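PDB 5VOL: putative esterase, which hydrolyses ferulic acid esters as a carbohydrate esterase of family 1, probably releasing ferulate from arabinoxylan in a gut bacterium. Local coordinates for residues F111-T114 with E115-Y119; A184-T187 with R188-E192; S259-Y262 with Q263-F267. One frame throughout, in Å; residues are numbered along the deposited sequence.

Contact 1: residues F111-T114 with E115-Y119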
loop_
_atom_site.group_PDB
_atom_site.type_symbol
_atom_site.label_atom_id
_atom_site.label_comp_id
_atom_site.label_asym_id
_atom_site.label_seq_id
_atom_site.Cartn_x
_atom_site.Cartn_y
_atom_site.Cartn_z
ATOM N N PHE C 111 -25.944 22.532 19.523
ATOM C CA PHE C 111 -24.730 22.775 20.299
ATOM C C PHE C 111 -23.510 22.843 19.364
ATOM O O PHE C 111 -22.652 23.717 19.496
ATOM C CB PHE C 111 -24.521 21.680 21.351
ATOM C CG PHE C 111 -23.066 21.425 21.685
ATOM C CD1 PHE C 111 -22.340 22.338 22.429
ATOM C CD2 PHE C 111 -22.430 20.274 21.239
ATOM C CE1 PHE C 111 -21.011 22.111 22.731
ATOM C CE2 PHE C 111 -21.112 20.025 21.547
ATOM C CZ PHE C 111 -20.390 20.946 22.282
ATOM N N PHE C 112 -23.437 21.899 18.432
ATOM C CA PHE C 112 -22.275 21.803 17.539
ATOM C C PHE C 112 -22.100 23.088 16.723
ATOM O O PHE C 112 -21.027 23.689 16.705
ATOM C CB PHE C 112 -22.414 20.599 16.604
ATOM C CG PHE C 112 -21.210 20.385 15.726
ATOM C CD1 PHE C 112 -21.107 21.032 14.504
ATOM C CD2 PHE C 112 -20.175 19.560 16.141
ATOM C CE1 PHE C 112 -19.983 20.844 13.682
ATOM C CE2 PHE C 112 -19.045 19.366 15.338
ATOM C CZ PHE C 112 -18.951 20.012 14.110
ATOM N N TYR C 113 -23.169 23.515 16.066
ATOM C CA TYR C 113 -23.108 24.654 15.143
ATOM C C TYR C 113 -23.214 26.045 15.756
ATOM O O TYR C 113 -22.711 27.003 15.158
ATOM C CB TYR C 113 -24.197 24.516 14.085
ATOM C CG TYR C 113 -23.829 23.429 13.131
ATOM C CD1 TYR C 113 -22.855 23.641 12.155
ATOM C CD2 TYR C 113 -24.395 22.174 13.239
ATOM C CE1 TYR C 113 -22.478 22.625 11.290
ATOM C CE2 TYR C 113 -24.025 21.155 12.385
ATOM C CZ TYR C 113 -23.067 21.388 11.414
ATOM O OH TYR C 113 -22.708 20.367 10.571
ATOM N N THR C 114 -23.856 26.184 16.920
ATOM C CA THR C 114 -24.028 27.540 17.458
ATOM C C THR C 114 -23.112 27.797 18.636
ATOM O O THR C 114 -22.913 28.946 19.014
ATOM C CB THR C 114 -25.486 27.828 17.902
ATOM O OG1 THR C 114 -25.799 27.035 19.048
ATOM C CG2 THR C 114 -26.478 27.512 16.778
ATOM N N GLU C 115 -22.559 26.738 19.227
ATOM C CA GLU C 115 -21.669 26.898 20.382
ATOM C C GLU C 115 -20.264 26.314 20.143
ATOM O O GLU C 115 -19.250 26.998 20.322
ATOM C CB GLU C 115 -22.276 26.246 21.625
ATOM C CG GLU C 115 -23.548 26.908 22.158
ATOM C CD GLU C 115 -24.065 26.226 23.417
ATOM O OE1 GLU C 115 -24.137 24.977 23.441
ATOM O OE2 GLU C 115 -24.388 26.937 24.393
ATOM N N PHE C 116 -20.205 25.040 19.764
ATOM C CA PHE C 116 -18.914 24.351 19.672
ATOM C C PHE C 116 -18.059 24.901 18.538
ATOM O O PHE C 116 -16.933 25.322 18.766
ATOM C CB PHE C 116 -19.112 22.844 19.495
ATOM C CG PHE C 116 -17.831 22.048 19.583
ATOM C CD1 PHE C 116 -17.126 21.981 20.768
ATOM C CD2 PHE C 116 -17.340 21.366 18.476
ATOM C CE1 PHE C 116 -15.949 21.239 20.862
ATOM C CE2 PHE C 116 -16.158 20.620 18.555
ATOM C CZ PHE C 116 -15.461 20.560 19.747
ATOM N N LEU C 117 -18.602 24.908 17.325
ATOM C CA LEU C 117 -17.821 25.312 16.151
ATOM C C LEU C 117 -17.289 26.752 16.261
ATOM O O LEU C 117 -16.105 26.989 16.042
ATOM C CB LEU C 117 -18.657 25.126 14.883
ATOM C CG LEU C 117 -17.944 25.292 13.542
ATOM C CD1 LEU C 117 -18.529 24.348 12.517
ATOM C CD2 LEU C 117 -18.061 26.739 13.061
ATOM N N PRO C 118 -18.149 27.726 16.632
ATOM C CA PRO C 118 -17.605 29.085 16.771
ATOM C C PRO C 118 -16.516 29.201 17.836
ATOM O O PRO C 118 -15.531 29.905 17.623
ATOM C CB PRO C 118 -18.837 29.916 17.152
ATOM C CG PRO C 118 -19.972 29.185 16.536
ATOM C CD PRO C 118 -19.620 27.715 16.676
ATOM N N TYR C 119 -16.687 28.523 18.961
ATOM C CA TYR C 119 -15.710 28.579 20.043
ATOM C C TYR C 119 -14.368 27.965 19.629
ATOM O O TYR C 119 -13.309 28.527 19.905
ATOM C CB TYR C 119 -16.257 27.857 21.276
ATOM C CG TYR C 119 -15.218 27.415 22.293
ATOM C CD1 TYR C 119 -14.677 26.152 22.233
ATOM C CD2 TYR C 119 -14.817 28.248 23.335
ATOM C CE1 TYR C 119 -13.751 25.718 23.153
ATOM C CE2 TYR C 119 -13.877 27.813 24.284
ATOM C CZ TYR C 119 -13.351 26.540 24.169
ATOM O OH TYR C 119 -12.421 26.046 25.067
#
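Phe-111 and Phe-116 meet within one turn of helix 108-123, where a wider pi-type turn disturbs the alpha-helical pattern and three phenylalanines gather on the buried side against the central sheet of an alpha/beta-hydrolase fold. The widening is plain in the backbone: Phe-111 O accepts from Phe-116 N at 2.8 Å, five residues on, and also from Glu-115 N, which sits above the carbonyl plane. Leu-117 N likewise reaches back five residues to Phe-112 O. The widened turn is followed by Pro-118, which has no N-H to give, and the helix is kinked there; Pro-118 CD lies 3.5 Å from Tyr-113 O.

Phe-111 swings CG away from its backbone N (chi1 150°), which carries the ring along the helix until CB of Phe-116 lies over one face, a CH-pi contact 4.0 Å from the ring centroid. The two rings themselves are oblique, as are those of Phe-112 and Phe-116. Flat, wholly apolar groups suit this side: Phe-116 goes on to touch Val-85 and Pro-87 of strand 83-87, while Phe-112 meets Tyr-48 edge-to-face. Glu-115 is only partly exposed, its carboxylate held by Ser-19 OG and Lys-20 N near the end of strand 11-19. In that position Glu-115 OE1 lies in the plane of the Phe-111 ring, at its edge, 3.3 Å from CD1.

Contact 2: residues A184-T187 with R188-E192. With IPA (isopropyl alcohol), chain R.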
loop_
_atom_site.group_PDB
_atom_site.type_symbol
_atom_site.label_atom_id
_atom_site.label_comp_id
_atom_site.label_asym_id
_atom_site.label_seq_id
_atom_site.Cartn_x
_atom_site.Cartn_y
_atom_site.Cartn_z
ATOM N N ALA C 184 -33.038 4.226 22.427
ATOM C CA ALA C 184 -34.214 4.275 21.547
ATOM C C ALA C 184 -34.344 5.612 20.853
ATOM O O ALA C 184 -34.760 5.682 19.703
ATOM C CB ALA C 184 -35.505 3.983 22.337
ATOM N N ILE C 185 -34.020 6.683 21.562
ATOM C CA ILE C 185 -34.128 8.010 20.992
ATOM C C ILE C 185 -33.085 8.163 19.863
ATOM O O ILE C 185 -33.380 8.689 18.786
ATOM C CB ILE C 185 -33.940 9.088 22.073
ATOM C CG1 ILE C 185 -35.082 8.984 23.116
ATOM C CG2 ILE C 185 -33.929 10.453 21.456
ATOM C CD1 ILE C 185 -34.963 9.933 24.307
ATOM N N LEU C 186 -31.871 7.692 20.122
ATOM C CA LEU C 186 -30.813 7.715 19.104
ATOM C C LEU C 186 -31.249 6.923 17.883
ATOM O O LEU C 186 -31.094 7.374 16.747
ATOM C CB LEU C 186 -29.506 7.154 19.663
ATOM C CG LEU C 186 -28.417 6.865 18.616
ATOM C CD1 LEU C 186 -28.073 8.145 17.854
ATOM C CD2 LEU C 186 -27.183 6.245 19.258
ATOM N N THR C 187 -31.813 5.747 18.125
ATOM C CA THR C 187 -32.226 4.860 17.046
ATOM C C THR C 187 -33.219 5.561 16.129
ATOM O O THR C 187 -33.032 5.581 14.907
ATOM C CB THR C 187 -32.811 3.561 17.602
ATOM O OG1 THR C 187 -31.779 2.870 18.303
ATOM C CG2 THR C 187 -33.317 2.664 16.483
ATOM N N ARG C 188 -34.242 6.181 16.709
ATOM C CA ARG C 188 -35.213 6.933 15.913
ATOM C C ARG C 188 -34.559 8.068 15.138
ATOM O O ARG C 188 -34.904 8.307 13.986
ATOM C CB ARG C 188 -36.333 7.506 16.796
ATOM C CG ARG C 188 -37.208 6.444 17.456
ATOM C CD ARG C 188 -38.530 7.054 17.959
ATOM N NE ARG C 188 -38.354 8.143 18.927
ATOM C CZ ARG C 188 -38.261 7.970 20.246
ATOM N NH1 ARG C 188 -38.299 6.748 20.773
ATOM N NH2 ARG C 188 -38.118 9.023 21.041
ATOM N N SER C 189 -33.633 8.772 15.783
ATOM C CA SER C 189 -32.930 9.901 15.168
ATOM C C SER C 189 -32.122 9.466 13.933
ATOM O O SER C 189 -32.069 10.177 12.931
ATOM C CB SER C 189 -31.999 10.567 16.188
ATOM O OG SER C 189 -31.340 11.699 15.637
ATOM N N VAL C 190 -31.506 8.295 14.021
ATOM C CA VAL C 190 -30.695 7.765 12.925
ATOM C C VAL C 190 -31.590 7.400 11.755
ATOM O O VAL C 190 -31.268 7.668 10.600
ATOM C CB VAL C 190 -29.879 6.550 13.380
ATOM C CG1 VAL C 190 -29.241 5.824 12.181
ATOM C CG2 VAL C 190 -28.811 7.004 14.352
ATOM N N ILE C 191 -32.743 6.821 12.065
ATOM C CA ILE C 191 -33.711 6.465 11.039
ATOM C C ILE C 191 -34.269 7.692 10.328
ATOM O O ILE C 191 -34.353 7.718 9.096
ATOM C CB ILE C 191 -34.870 5.652 11.634
ATOM C CG1 ILE C 191 -34.349 4.315 12.156
ATOM C CG2 ILE C 191 -35.958 5.436 10.590
ATOM C CD1 ILE C 191 -35.328 3.570 13.049
ATOM N N GLU C 192 -34.649 8.709 11.100
ATOM C CA GLU C 192 -35.227 9.915 10.524
ATOM C C GLU C 192 -34.199 10.645 9.674
ATOM O O GLU C 192 -34.545 11.329 8.711
ATOM C CB GLU C 192 -35.762 10.849 11.618
ATOM C CG GLU C 192 -36.824 10.198 12.527
ATOM C CD GLU C 192 -37.208 11.064 13.735
ATOM O OE1 GLU C 192 -36.661 12.183 13.888
ATOM O OE2 GLU C 192 -38.059 10.616 14.537
HETATM C C1 IPA R . -27.110 0.667 16.185
HETATM C C2 IPA R . -28.035 1.502 17.081
HETATM C C3 IPA R . -28.146 2.955 16.622
HETATM O O2 IPA R . -29.335 0.955 17.057
#
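Arg-188 N bonds to Ala-184 O, and the next three amides, of Ser-189, Val-190 and Ile-191, reach the carbonyls of Ile-185, Leu-186 and Thr-187 in the same i to i+4 pattern, all at 2.9 to 3.1 Å, as in a regular alpha-helix. Along this spine the Arg-188 side chain turns back toward the start of the helix. Its CG passes 3.4 Å from Ala-184 O, and a bend at chi3 (-59°) lays the guanidinium over Ile-185, with CA of that residue on one face and CG1 3.7 Å from NH2. NH1 is fastened to Pro-179 O, ahead of the helix. A long chain with a charged end fits here because its methylenes can line the backbone while the end stays at the surface.

Helix 182-192 belongs to the excursion between strands 158-162 and 214-218 of the alpha/beta-hydrolase sheet, and its buried side packs on loops and the short strand 102-103. Ile-185 and Ser-189 both touch Met-103 there, the small serine allowing close approach. On another side Leu-186 CD1 meets Val-190 CG2 at 3.8 Å, and Val-190 continues to Ile-168. Thr-187 and Ile-191 run side by side, with Thr-187 CG2 4.1 Å from Ile-191 CD1. The Thr-187 hydroxyl bonds to Ile-183 O, a usual way for threonine to satisfy itself in a helix, and OG1 also takes a weak hydrogen bond, 3.3 Å long, from O2 of an isopropyl alcohol.

Contact 3: residues S259-Y262 with Q263-F267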
loop_
_atom_site.group_PDB
_atom_site.type_symbol
_atom_site.label_atom_id
_atom_site.label_comp_id
_atom_site.label_asym_id
_atom_site.label_seq_id
_atom_site.Cartn_x
_atom_site.Cartn_y
_atom_site.Cartn_z
ATOM N N SER C 259 -5.889 3.012 10.184
ATOM C CA SER C 259 -5.353 2.952 8.831
ATOM C C SER C 259 -6.144 3.882 7.891
ATOM O O SER C 259 -5.587 4.426 6.943
ATOM C CB SER C 259 -5.345 1.506 8.315
ATOM O OG SER C 259 -6.657 0.994 8.205
ATOM N N ALA C 260 -7.430 4.100 8.184
ATOM C CA ALA C 260 -8.245 5.015 7.392
ATOM C C ALA C 260 -7.693 6.441 7.417
ATOM O O ALA C 260 -7.811 7.184 6.439
ATOM C CB ALA C 260 -9.723 5.001 7.898
ATOM N N LEU C 261 -7.084 6.830 8.529
ATOM C CA LEU C 261 -6.478 8.159 8.632
ATOM C C LEU C 261 -5.462 8.439 7.548
ATOM O O LEU C 261 -5.326 9.576 7.105
ATOM C CB LEU C 261 -5.796 8.338 9.985
ATOM C CG LEU C 261 -6.695 8.709 11.150
ATOM C CD1 LEU C 261 -5.833 8.839 12.394
ATOM C CD2 LEU C 261 -7.412 10.035 10.854
ATOM N N TYR C 262 -4.729 7.404 7.141
ATOM C CA TYR C 262 -3.698 7.556 6.130
ATOM C C TYR C 262 -4.287 7.846 4.754
ATOM O O TYR C 262 -3.591 8.337 3.865
ATOM C CB TYR C 262 -2.802 6.302 6.092
ATOM C CG TYR C 262 -1.745 6.304 7.181
ATOM C CD1 TYR C 262 -0.522 6.923 6.968
ATOM C CD2 TYR C 262 -1.976 5.711 8.427
ATOM C CE1 TYR C 262 0.451 6.943 7.940
ATOM C CE2 TYR C 262 -1.001 5.729 9.424
ATOM C CZ TYR C 262 0.214 6.350 9.160
ATOM O OH TYR C 262 1.208 6.392 10.103
ATOM N N GLN C 263 -5.571 7.569 4.571
ATOM C CA GLN C 263 -6.259 7.997 3.350
ATOM C C GLN C 263 -7.028 9.304 3.573
ATOM O O GLN C 263 -7.083 10.183 2.690
ATOM C CB GLN C 263 -7.202 6.898 2.866
ATOM C CG GLN C 263 -6.442 5.727 2.265
ATOM C CD GLN C 263 -7.141 4.388 2.441
ATOM O OE1 GLN C 263 -6.494 3.338 2.368
ATOM N NE2 GLN C 263 -8.465 4.411 2.662
ATOM N N CYS C 264 -7.617 9.424 4.759
ATOM C CA CYS C 264 -8.456 10.579 5.098
ATOM C C CYS C 264 -7.683 11.887 5.144
ATOM O O CYS C 264 -8.106 12.873 4.565
ATOM C CB CYS C 264 -9.148 10.353 6.445
ATOM S SG CYS C 264 -10.183 11.736 6.995
ATOM N N LEU C 265 -6.558 11.906 5.845
ATOM C CA LEU C 265 -5.839 13.160 6.023
ATOM C C LEU C 265 -5.270 13.719 4.708
ATOM O O LEU C 265 -5.407 14.927 4.434
ATOM C CB LEU C 265 -4.746 12.979 7.072
ATOM C CG LEU C 265 -5.348 12.687 8.462
ATOM C CD1 LEU C 265 -4.247 12.350 9.458
ATOM C CD2 LEU C 265 -6.199 13.886 8.953
ATOM N N PRO C 266 -4.666 12.860 3.868
ATOM C CA PRO C 266 -4.262 13.397 2.552
ATOM C C PRO C 266 -5.446 13.808 1.679
ATOM O O PRO C 266 -5.336 14.757 0.903
ATOM C CB PRO C 266 -3.486 12.226 1.902
ATOM C CG PRO C 266 -2.929 11.451 3.080
ATOM C CD PRO C 266 -4.050 11.549 4.152
ATOM N N PHE C 267 -6.562 13.093 1.800
ATOM C CA PHE C 267 -7.771 13.393 1.041
ATOM C C PHE C 267 -8.304 14.796 1.331
ATOM O O PHE C 267 -8.491 15.582 0.407
ATOM C CB PHE C 267 -8.851 12.349 1.332
ATOM C CG PHE C 267 -10.235 12.746 0.878
ATOM C CD1 PHE C 267 -10.560 12.794 -0.478
ATOM C CD2 PHE C 267 -11.224 13.024 1.810
ATOM C CE1 PHE C 267 -11.838 13.147 -0.897
ATOM C CE2 PHE C 267 -12.518 13.380 1.400
ATOM C CZ PHE C 267 -12.821 13.438 0.046
HETATM O O HOH W 1 -4.346 2.804 4.740
#
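Gln-263 starts with CB 3.6 Å from Ala-260 O, one turn back, and with CG beside the peptide of Tyr-262, 3.9 Å from Tyr-262 C. A bend at chi2 (149°) then brings the amide round to face the preceding turn. There OE1 accepts from a water at 3.2 Å, and the same water donates to Ser-259 O, so a solvent molecule joins the side chain to a carbonyl four residues earlier. NE2 is held elsewhere, by Tyr-160 OH on strand 158-162. With both a donor and an acceptor, glutamine can serve the water and the tyrosine at once.

In helix 254-271, packed against the alpha/beta-hydrolase sheet, Gln-263 N is 3.9 Å from Ser-259 O and bonds to Ala-260 O instead; the water thus serves Ser-259 O in place of the usual i to i+4 donor. Ala-260 O accepts twice: Cys-264 N approaches it nearly end-on at 2.8 Å, whereas Gln-263 N lies well above the carbonyl plane. Pro-266 lacks an N-H, and its CG and CD rest against Tyr-262 O, each at 3.3 Å.

Small Ala-260 and Cys-264 turn to the sheet, touching Met-162 and Tyr-160 respectively. On the side toward helix 66-76, Leu-261 and Leu-265 lie alongside each other, CD2 of the first 4.1 Å from CG of the second, and branched leucine suits this packing on Val-66, Val-69 and Met-70. Tyr-262 carries its OH to Glu-255 of the second subunit.

Each contact is a turn of a different helix, all attached to the same alpha/beta-hydrolase framework, and none touches another. Contacts 1 and 3 sit on opposite sides of the chain's centre, their own centres 25 Å apart; both helices are kinked at a proline, though contact 1 also has a pi-type turn and contact 3 a second break at the N of Gln-263. Contact 2, in the more regular helix, is 22 Å from contact 1 and 29 Å from contact 3, centre to centre. Contact 3 lies closest to functional parts: the side chain of Ser-259 is about 9 Å from that of calcium ligand Asp-249, and Cys-264 is near the probable nucleophile elbow around Ser-139. Contacts 1 and 2 lie away from the calcium site.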